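Local coordinates for putative secreted cellulose-binding protein (Streptomyces coelicolor, PDB 4OY8) that probably cleaves cellulose chains by oxidation at a single copper ion, as a lytic polysaccharide monooxygenase of family AA10, at residues G87-T92 / C180-F185; L102-S107 / Q147-P152; H108-F113 / T166-S171. All blocks are in the same frame, centred on the assembly; numbering follows the deposited sequence.

Interaction 1: G87-T92 / C180-F185; sequences GPWQTT and CSDVDF. With ZN (zinc ion), chain B.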
loop_
_atom_site.group_PDB
_atom_site.type_symbol
_atom_site.label_atom_id
_atom_site.label_comp_id
_atom_site.label_asym_id
_atom_site.label_seq_id
_atom_site.Cartn_x
_atom_site.Cartn_y
_atom_site.Cartn_z
ATOM N N GLY A 87 -5.644 10.779 7.779
ATOM C CA GLY A 87 -7.084 11.029 7.760
ATOM C C GLY A 87 -7.862 9.766 7.489
ATOM O O GLY A 87 -7.282 8.672 7.454
ATOM N N PRO A 88 -9.175 9.893 7.263
ATOM C CA PRO A 88 -10.072 8.736 7.190
ATOM C C PRO A 88 -10.054 8.106 5.787
ATOM O O PRO A 88 -11.038 8.187 5.040
ATOM C CB PRO A 88 -11.427 9.360 7.535
ATOM C CG PRO A 88 -11.322 10.757 7.005
ATOM C CD PRO A 88 -9.921 11.166 7.350
ATOM N N TRP A 89 -8.920 7.493 5.440
ATOM C CA TRP A 89 -8.770 6.758 4.185
ATOM C C TRP A 89 -9.840 5.661 4.128
ATOM O O TRP A 89 -10.143 5.010 5.132
ATOM C CB TRP A 89 -7.384 6.094 4.097
ATOM C CG TRP A 89 -6.292 7.046 3.873
ATOM C CD1 TRP A 89 -5.551 7.680 4.808
ATOM C CD2 TRP A 89 -5.805 7.478 2.602
ATOM N NE1 TRP A 89 -4.624 8.509 4.209
ATOM C CE2 TRP A 89 -4.755 8.396 2.845
ATOM C CE3 TRP A 89 -6.141 7.167 1.287
ATOM C CZ2 TRP A 89 -4.072 9.022 1.816
ATOM C CZ3 TRP A 89 -5.460 7.801 0.259
ATOM C CH2 TRP A 89 -4.440 8.717 0.545
ATOM N N GLN A 90 -10.419 5.439 2.956
ATOM C CA GLN A 90 -11.436 4.402 2.796
ATOM C C GLN A 90 -10.832 3.006 3.023
ATOM O O GLN A 90 -9.836 2.640 2.394
ATOM C CB GLN A 90 -12.015 4.485 1.367
ATOM C CG GLN A 90 -13.029 3.413 1.009
ATOM C CD GLN A 90 -14.266 3.491 1.858
ATOM O OE1 GLN A 90 -14.911 4.536 1.960
ATOM N NE2 GLN A 90 -14.600 2.390 2.486
ATOM N N THR A 91 -11.441 2.229 3.905
ATOM C CA THR A 91 -10.994 0.862 4.160
ATOM C C THR A 91 -11.704 -0.175 3.278
ATOM O O THR A 91 -12.772 0.084 2.717
ATOM C CB THR A 91 -11.139 0.474 5.643
ATOM O OG1 THR A 91 -12.507 0.646 6.054
ATOM C CG2 THR A 91 -10.287 1.317 6.523
ATOM N N THR A 92 -11.068 -1.346 3.178
ATOM C CA THR A 92 -11.658 -2.567 2.634
ATOM C C THR A 92 -11.883 -3.497 3.818
ATOM O O THR A 92 -10.974 -3.691 4.612
ATOM C CB THR A 92 -10.684 -3.261 1.632
ATOM O OG1 THR A 92 -10.423 -2.360 0.555
ATOM C CG2 THR A 92 -11.277 -4.538 1.095
ATOM N N CYS A 180 0.696 0.477 0.937
ATOM C CA CYS A 180 -0.234 0.604 2.052
ATOM C C CYS A 180 -1.654 0.280 1.608
ATOM O O CYS A 180 -2.112 0.876 0.635
ATOM C CB CYS A 180 -0.251 2.027 2.592
ATOM S SG CYS A 180 1.194 2.457 3.514
ATOM N N SER A 181 -2.346 -0.597 2.341
ATOM C CA SER A 181 -3.746 -0.884 2.122
ATOM C C SER A 181 -4.521 -0.655 3.401
ATOM O O SER A 181 -4.271 -1.322 4.414
ATOM C CB SER A 181 -3.959 -2.328 1.702
ATOM O OG SER A 181 -3.274 -2.597 0.482
ATOM N N ASP A 182 -5.488 0.256 3.370
ATOM C CA ASP A 182 -6.330 0.484 4.548
ATOM C C ASP A 182 -7.375 -0.602 4.645
ATOM O O ASP A 182 -8.084 -0.878 3.685
ATOM C CB ASP A 182 -6.972 1.862 4.461
ATOM C CG ASP A 182 -5.941 2.962 4.444
ATOM O OD1 ASP A 182 -5.674 3.505 3.348
ATOM O OD2 ASP A 182 -5.370 3.248 5.511
ATOM N N VAL A 183 -7.483 -1.213 5.812
ATOM C CA VAL A 183 -8.398 -2.344 5.990
ATOM C C VAL A 183 -9.215 -2.196 7.276
ATOM O O VAL A 183 -8.862 -1.445 8.175
ATOM C CB VAL A 183 -7.659 -3.713 6.020
ATOM C CG1 VAL A 183 -6.918 -3.942 4.715
ATOM C CG2 VAL A 183 -6.750 -3.845 7.228
ATOM N N ASP A 184 -10.337 -2.895 7.330
ATOM C CA ASP A 184 -11.202 -2.907 8.477
ATOM C C ASP A 184 -11.457 -4.354 8.860
ATOM O O ASP A 184 -12.077 -5.094 8.115
ATOM C CB ASP A 184 -12.509 -2.183 8.162
ATOM C CG ASP A 184 -13.329 -1.844 9.371
ATOM O OD1 ASP A 184 -13.143 -2.389 10.468
ATOM O OD2 ASP A 184 -14.228 -0.953 9.232
ATOM N N PHE A 185 -10.930 -4.768 10.017
ATOM C CA PHE A 185 -11.151 -6.133 10.526
ATOM C C PHE A 185 -12.505 -6.306 11.202
ATOM O O PHE A 185 -12.894 -7.427 11.568
ATOM C CB PHE A 185 -10.049 -6.525 11.507
ATOM C CG PHE A 185 -8.732 -6.849 10.848
ATOM C CD1 PHE A 185 -8.448 -8.128 10.371
ATOM C CD2 PHE A 185 -7.764 -5.887 10.729
ATOM C CE1 PHE A 185 -7.227 -8.411 9.776
ATOM C CE2 PHE A 185 -6.538 -6.156 10.122
ATOM C CZ PHE A 185 -6.261 -7.428 9.648
HETATM ZN ZN ZN B . -14.667 -0.977 11.309
HETATM O O HOH W 1 -7.498 3.604 1.333
HETATM O O HOH W 2 -7.939 -1.541 1.003
HETATM O O HOH W 3 -13.539 0.661 11.604
#

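Interaction 2: L102-S107 / Q147-P152; sequences LHDQAS and QNYEIP. With ZN (zinc ion), chain I; ZN (zinc ion), chain H.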
loop_
_atom_site.group_PDB
_atom_site.type_symbol
_atom_site.label_atom_id
_atom_site.label_comp_id
_atom_site.label_asym_id
_atom_site.label_seq_id
_atom_site.Cartn_x
_atom_site.Cartn_y
_atom_site.Cartn_z
ATOM N N LEU A 102 -1.500 -9.195 -5.445
ATOM C CA LEU A 102 -0.848 -8.228 -6.301
ATOM C C LEU A 102 -0.992 -8.578 -7.761
ATOM O O LEU A 102 -0.958 -9.735 -8.145
ATOM C CB LEU A 102 0.634 -8.192 -5.993
ATOM C CG LEU A 102 1.010 -7.692 -4.629
ATOM C CD1 LEU A 102 1.182 -8.861 -3.673
ATOM C CD2 LEU A 102 2.258 -6.826 -4.700
ATOM N N HIS A 103 -1.147 -7.558 -8.585
ATOM C CA HIS A 103 -1.130 -7.713 -10.018
ATOM C C HIS A 103 0.153 -7.050 -10.510
ATOM O O HIS A 103 0.458 -5.934 -10.118
ATOM C CB HIS A 103 -2.348 -7.030 -10.643
ATOM C CG HIS A 103 -2.416 -7.205 -12.112
ATOM N ND1 HIS A 103 -2.821 -8.385 -12.682
ATOM C CD2 HIS A 103 -2.113 -6.375 -13.126
ATOM C CE1 HIS A 103 -2.752 -8.285 -13.990
ATOM N NE2 HIS A 103 -2.353 -7.066 -14.285
ATOM N N ASP A 104 0.872 -7.755 -11.373
ATOM C CA ASP A 104 2.147 -7.308 -11.933
ATOM C C ASP A 104 2.079 -7.501 -13.428
ATOM O O ASP A 104 2.104 -8.621 -13.896
ATOM C CB ASP A 104 3.281 -8.145 -11.361
ATOM C CG ASP A 104 4.643 -7.839 -11.949
ATOM O OD1 ASP A 104 4.801 -6.854 -12.712
ATOM O OD2 ASP A 104 5.582 -8.621 -11.637
ATOM N N GLN A 105 2.078 -6.400 -14.165
ATOM C CA GLN A 105 1.948 -6.461 -15.624
ATOM C C GLN A 105 3.106 -7.236 -16.280
ATOM O O GLN A 105 2.954 -7.821 -17.348
ATOM C CB GLN A 105 1.898 -5.037 -16.181
ATOM C CG GLN A 105 0.944 -4.069 -15.485
ATOM C CD GLN A 105 -0.480 -4.156 -15.970
ATOM O OE1 GLN A 105 -1.101 -5.215 -15.934
ATOM N NE2 GLN A 105 -1.013 -3.029 -16.431
ATOM N N ALA A 106 4.261 -7.234 -15.631
ATOM C CA ALA A 106 5.522 -7.697 -16.225
ATOM C C ALA A 106 5.982 -9.072 -15.777
ATOM O O ALA A 106 6.989 -9.552 -16.266
ATOM C CB ALA A 106 6.622 -6.695 -15.877
ATOM N N SER A 107 5.308 -9.685 -14.815
ATOM C CA SER A 107 5.759 -10.985 -14.333
ATOM C C SER A 107 7.223 -10.955 -13.885
ATOM O O SER A 107 8.010 -11.842 -14.253
ATOM C CB SER A 107 5.547 -12.086 -15.387
ATOM O OG SER A 107 4.159 -12.169 -15.711
ATOM N N GLN A 147 1.619 -12.946 -13.549
ATOM C CA GLN A 147 0.913 -11.658 -13.573
ATOM C C GLN A 147 0.174 -11.381 -12.264
ATOM O O GLN A 147 -0.282 -10.277 -12.050
ATOM C CB GLN A 147 -0.026 -11.589 -14.751
ATOM C CG GLN A 147 0.739 -11.458 -16.054
ATOM C CD GLN A 147 -0.123 -10.896 -17.151
ATOM O OE1 GLN A 147 -1.213 -11.387 -17.396
ATOM N NE2 GLN A 147 0.343 -9.839 -17.788
ATOM N N ASN A 148 0.039 -12.383 -11.401
ATOM C CA ASN A 148 -0.592 -12.186 -10.103
ATOM C C ASN A 148 0.155 -12.970 -9.044
ATOM O O ASN A 148 0.660 -14.065 -9.318
ATOM C CB ASN A 148 -2.053 -12.630 -10.161
ATOM C CG ASN A 148 -2.851 -11.824 -11.162
ATOM O OD1 ASN A 148 -3.277 -10.709 -10.879
ATOM N ND2 ASN A 148 -3.031 -12.376 -12.352
ATOM N N TYR A 149 0.261 -12.383 -7.852
ATOM C CA TYR A 149 0.861 -13.047 -6.694
ATOM C C TYR A 149 -0.124 -12.976 -5.542
ATOM O O TYR A 149 -0.706 -11.925 -5.319
ATOM C CB TYR A 149 2.180 -12.381 -6.238
ATOM C CG TYR A 149 3.121 -12.040 -7.381
ATOM C CD1 TYR A 149 3.776 -13.033 -8.103
ATOM C CD2 TYR A 149 3.362 -10.721 -7.732
ATOM C CE1 TYR A 149 4.617 -12.698 -9.151
ATOM C CE2 TYR A 149 4.201 -10.392 -8.769
ATOM C CZ TYR A 149 4.802 -11.377 -9.504
ATOM O OH TYR A 149 5.631 -11.032 -10.564
ATOM N N GLU A 150 -0.281 -14.076 -4.801
ATOM C CA GLU A 150 -1.154 -14.136 -3.646
ATOM C C GLU A 150 -0.366 -14.535 -2.403
ATOM O O GLU A 150 0.393 -15.528 -2.428
ATOM C CB GLU A 150 -2.297 -15.145 -3.880
ATOM C CG GLU A 150 -3.271 -14.672 -4.947
ATOM C CD GLU A 150 -4.560 -15.465 -5.032
ATOM O OE1 GLU A 150 -4.784 -16.370 -4.215
ATOM O OE2 GLU A 150 -5.369 -15.138 -5.911
ATOM N N ILE A 151 -0.553 -13.763 -1.343
ATOM C CA ILE A 151 0.032 -14.054 -0.044
ATOM C C ILE A 151 -1.110 -14.360 0.926
ATOM O O ILE A 151 -1.880 -13.479 1.242
ATOM C CB ILE A 151 0.885 -12.903 0.526
ATOM C CG1 ILE A 151 1.933 -12.430 -0.485
ATOM C CG2 ILE A 151 1.565 -13.358 1.815
ATOM C CD1 ILE A 151 1.998 -10.950 -0.648
ATOM N N PRO A 152 -1.207 -15.608 1.406
ATOM C CA PRO A 152 -2.262 -15.937 2.375
ATOM C C PRO A 152 -1.830 -15.542 3.773
ATOM O O PRO A 152 -0.929 -16.169 4.356
ATOM C CB PRO A 152 -2.419 -17.456 2.242
ATOM C CG PRO A 152 -1.060 -17.925 1.802
ATOM C CD PRO A 152 -0.439 -16.800 1.002
HETATM ZN ZN ZN I . -4.415 -9.437 -11.935
HETATM ZN ZN ZN H . -2.798 -6.178 -16.111
HETATM O O HOH W 4 -5.490 -10.574 -13.305
HETATM O O HOH W 5 -5.823 -8.532 -10.784
#

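Interaction 3: H108-F113 / T166-S171; sequences HGADYF and TIWQAS. With ZN (zinc ion), chain F.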
loop_
_atom_site.group_PDB
_atom_site.type_symbol
_atom_site.label_atom_id
_atom_site.label_comp_id
_atom_site.label_asym_id
_atom_site.label_seq_id
_atom_site.Cartn_x
_atom_site.Cartn_y
_atom_site.Cartn_z
ATOM N N HIS A 108 7.571 -9.985 -13.032
ATOM C CA HIS A 108 8.948 -9.863 -12.541
ATOM C C HIS A 108 9.344 -10.984 -11.590
ATOM O O HIS A 108 10.526 -11.220 -11.390
ATOM C CB HIS A 108 9.170 -8.553 -11.798
ATOM C CG HIS A 108 9.087 -7.320 -12.648
ATOM N ND1 HIS A 108 9.858 -7.129 -13.769
ATOM C CD2 HIS A 108 8.376 -6.184 -12.484
ATOM C CE1 HIS A 108 9.594 -5.945 -14.289
ATOM N NE2 HIS A 108 8.717 -5.341 -13.510
ATOM N N GLY A 109 8.363 -11.597 -10.919
ATOM C CA GLY A 109 8.636 -12.461 -9.780
ATOM C C GLY A 109 8.937 -11.649 -8.536
ATOM O O GLY A 109 9.036 -10.424 -8.579
ATOM N N ALA A 110 9.025 -12.344 -7.409
ATOM C CA ALA A 110 9.408 -11.744 -6.125
ATOM C C ALA A 110 10.505 -12.570 -5.500
ATOM O O ALA A 110 10.417 -13.794 -5.464
ATOM C CB ALA A 110 8.234 -11.646 -5.170
ATOM N N ASP A 111 11.524 -11.898 -4.971
ATOM C CA ASP A 111 12.480 -12.585 -4.109
ATOM C C ASP A 111 11.806 -12.954 -2.785
ATOM O O ASP A 111 12.092 -14.002 -2.205
ATOM C CB ASP A 111 13.714 -11.740 -3.826
ATOM C CG ASP A 111 14.595 -11.511 -5.035
ATOM O OD1 ASP A 111 14.383 -12.150 -6.088
ATOM O OD2 ASP A 111 15.533 -10.695 -4.885
ATOM N N TYR A 112 10.912 -12.081 -2.332
ATOM C CA TYR A 112 10.122 -12.259 -1.118
ATOM C C TYR A 112 9.101 -11.126 -1.027
ATOM O O TYR A 112 9.258 -10.080 -1.687
ATOM C CB TYR A 112 11.004 -12.262 0.155
ATOM C CG TYR A 112 11.852 -11.020 0.330
ATOM C CD1 TYR A 112 11.344 -9.884 0.946
ATOM C CD2 TYR A 112 13.151 -10.989 -0.133
ATOM C CE1 TYR A 112 12.117 -8.753 1.076
ATOM C CE2 TYR A 112 13.936 -9.858 0.015
ATOM C CZ TYR A 112 13.414 -8.747 0.615
ATOM O OH TYR A 112 14.214 -7.624 0.734
ATOM N N PHE A 113 8.053 -11.361 -0.239
ATOM C CA PHE A 113 7.187 -10.321 0.269
ATOM C C PHE A 113 7.316 -10.259 1.783
ATOM O O PHE A 113 7.448 -11.290 2.447
ATOM C CB PHE A 113 5.718 -10.598 -0.061
ATOM C CG PHE A 113 5.416 -10.676 -1.531
ATOM C CD1 PHE A 113 5.111 -9.531 -2.243
ATOM C CD2 PHE A 113 5.402 -11.885 -2.193
ATOM C CE1 PHE A 113 4.846 -9.597 -3.589
ATOM C CE2 PHE A 113 5.103 -11.950 -3.541
ATOM C CZ PHE A 113 4.834 -10.802 -4.230
ATOM N N THR A 166 2.594 -3.879 2.601
ATOM C CA THR A 166 3.155 -4.967 1.838
ATOM C C THR A 166 4.385 -4.451 1.114
ATOM O O THR A 166 4.329 -3.449 0.393
ATOM C CB THR A 166 2.135 -5.494 0.802
ATOM O OG1 THR A 166 0.968 -5.972 1.491
ATOM C CG2 THR A 166 2.712 -6.609 -0.047
ATOM N N ILE A 167 5.506 -5.131 1.310
ATOM C CA ILE A 167 6.760 -4.822 0.661
ATOM C C ILE A 167 7.078 -5.962 -0.307
ATOM O O ILE A 167 7.235 -7.129 0.106
ATOM C CB ILE A 167 7.893 -4.615 1.679
ATOM C CG1 ILE A 167 7.496 -3.562 2.719
ATOM C CG2 ILE A 167 9.187 -4.264 0.947
ATOM C CD1 ILE A 167 8.569 -3.272 3.738
ATOM N N TRP A 168 7.115 -5.635 -1.595
ATOM C CA TRP A 168 7.417 -6.592 -2.673
ATOM C C TRP A 168 8.822 -6.331 -3.188
ATOM O O TRP A 168 9.091 -5.289 -3.780
ATOM C CB TRP A 168 6.408 -6.374 -3.795
ATOM C CG TRP A 168 6.673 -7.020 -5.114
ATOM C CD1 TRP A 168 7.449 -8.107 -5.389
ATOM C CD2 TRP A 168 6.138 -6.578 -6.364
ATOM N NE1 TRP A 168 7.438 -8.359 -6.747
ATOM C CE2 TRP A 168 6.639 -7.432 -7.362
ATOM C CE3 TRP A 168 5.294 -5.520 -6.730
ATOM C CZ2 TRP A 168 6.350 -7.247 -8.726
ATOM C CZ3 TRP A 168 4.997 -5.348 -8.067
ATOM C CH2 TRP A 168 5.505 -6.230 -9.047
ATOM N N GLN A 169 9.724 -7.267 -2.943
ATOM C CA GLN A 169 11.072 -7.214 -3.502
ATOM C C GLN A 169 11.025 -7.975 -4.820
ATOM O O GLN A 169 10.879 -9.197 -4.845
ATOM C CB GLN A 169 12.059 -7.869 -2.553
ATOM C CG GLN A 169 13.490 -7.848 -3.094
ATOM C CD GLN A 169 14.086 -6.452 -3.159
ATOM O OE1 GLN A 169 13.722 -5.559 -2.370
ATOM N NE2 GLN A 169 15.015 -6.253 -4.094
ATOM N N ALA A 170 11.072 -7.247 -5.927
ATOM C CA ALA A 170 10.976 -7.863 -7.249
ATOM C C ALA A 170 12.251 -8.614 -7.597
ATOM O O ALA A 170 13.306 -8.305 -7.062
ATOM C CB ALA A 170 10.670 -6.799 -8.278
ATOM N N SER A 171 12.160 -9.584 -8.507
ATOM C CA SER A 171 13.310 -10.454 -8.797
ATOM C C SER A 171 14.201 -10.038 -9.970
ATOM O O SER A 171 15.285 -10.598 -10.126
ATOM C CB SER A 171 12.836 -11.886 -9.016
ATOM O OG SER A 171 12.274 -12.410 -7.827
HETATM ZN ZN ZN F . 7.722 -3.678 -14.094
HETATM O O HOH W 6 15.949 -8.302 -6.105
HETATM O O HOH W 7 16.414 -12.092 -7.919
#

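Interaction 1: G87-T92 / C180-F185
The carboxylate of Asp182 lies beside Trp89 with its plane only 11° from that of the indole. Asp182 is a buried residue of strand 180-184. Asp182 OD1 reaches Trp89 CB at 3.2 Å, near the root of the indole, and meets the ring itself obliquely. Its polar needs are met by other groups. Arg10 forms a salt bridge with OD1 and also makes a cation-pi contact with Trp89, and a water links OD1 to Gln90 O. Replacing Asp182 by alanine would remove the carboxylate and probably leave Arg10 without its anionic mate, with a gap beside the base of the indole. The indole N-H is bonded to Ala85 O.

Further along, the two segments meet in one parallel bridge, Thr92 with Val183. Thr92 N donates to Asp182 O over 3.1 Å, and Asp184 N donates to Thr92 O over 2.9 Å. Thr92 thus grips the residues on both sides of Val183. A second water joins Thr92 OG1 to Asp182 O. Thr91 packs on the same run: its methyl CG2 sits 3.5 Å from Val183 O, and its OG1 comes as near to Asp184 CB.

Asp184 has CG anti to the backbone N (chi1 -166°), which swings the carboxylate out past Thr91. Both oxygens bind a zinc ion, OD1 at 2.2 Å and OD2 at 2.1 Å, and a water is a further ligand. OD1 also accepts from Gly186 N. The parallel pairing ties the incoming loop to the last strand of the beta-sandwich, the immunoglobulin-like core of AA10 enzymes.

Interaction 2: L102-S107 / Q147-P152
The imidazole of His103 carries a zinc ion at each of its two nitrogens. At one edge, near the ring plane, Asn148 OD1 lies 3.0 Å from His103 ND1, and the two atoms bind one zinc with two waters. At the other edge is Gln105 OE1, which shares the second zinc with His103 NE2. The amide of Asn148 is turned 49° against the imidazole. With chi1 at -178° the ring of His103 extends away from its own backbone N, between the two metals.

The phenol of Tyr149 is also met at its edge, by Leu102 CB near CD2 (4.1 Å) and by Asp104 OD2 at the hydroxyl end. This oxygen receives the phenol proton: Tyr149 OH to Asp104 OD2 is 2.6 Å, on its anti lone pair. The carboxylate is tilted 47° from the ring. Asp104 OD2 also takes the N-H of His108, and Tyr149 OH takes that of Gly109. Asp104 OD1 accepts from Ala106 N, closing an Asx turn, and from the amino terminus of His1.

The backbones form an antiparallel ladder. Leu102 N meets Tyr149 O at 2.8 Å, Tyr149 N returns to Leu102 O at 2.9 Å, and Asp104 N binds Gln147 O. On the face that carries Leu102 and Tyr149, Leu102 CD1 touches Ile151 CD1 at 3.8 Å. Gln147 NE2 adds a weak bond to Gln105 O past the strand end. The pair joins middle strand 97-104 to outer strand 148-154 of the three-stranded sheet of the AA10 sandwich, and Asp104 stands in the second shell of the copper site.

Interaction 3: H108-F113 / T166-S171
Phe113 and Trp168 lie side by side and point the same way. The Phe113 ring and the five-membered ring of Trp168 are 31° apart, an oblique pair. Phe113 CE1 meets Trp168 CD1 at 3.5 Å. Ala110 CB touches the same CD1 atom. At the indole edge, Trp168 NE1 donates in its ring plane to Gly109 O, over 3.2 Å. Ser171 N reaches that oxygen from the opposite face of the peptide plane.

Gln169 meets Tyr112 through its aliphatic part. Its CB rests over one face of the phenol ring, 3.7 Å from the centroid, as a CH-pi contact. Tyr112 CG sits between its backbone N and carbonyl carbon (chi1 57°), which folds the ring over Gln169. The amide of Gln169 then turns to Thr176 and Asp174. Backbone bonds join Gln169 N to Tyr112 O and Asp111 N to Gln169 O. Ser171 OG donates to Asp111 OD1 at 2.7 Å, above the carboxylate plane.

Antiparallel pairing thus fixes the strand that follows His108. The His108 ring stacks on His172, and its NE2 binds zinc at 2.0 Å together with His1. This is the histidine brace of the lytic polysaccharide monooxygenases, the site that holds copper.

How the interactions relate
From the N terminus, residues 87-92 come first and close the longest loop, meeting 180-185 at the end of the chain in interaction 1. The other two contacts fall within that loop. Residues 102-107 open interaction 2 and 108-113 follow at once in interaction 3. Their partners come in the same order, 147-152 and then 166-171, and therefore the two loops cross. Interaction 2 belongs to the three-stranded sheet, whereas interactions 1 and 3 belong to the mixed sheet. Interactions 2 and 3 touch where Ile151 CD1 packs on Phe113 CG at 3.5 Å, joining the sheets. Interaction 1 lies across the chain's centre from interaction 3, about 23 Å between centres.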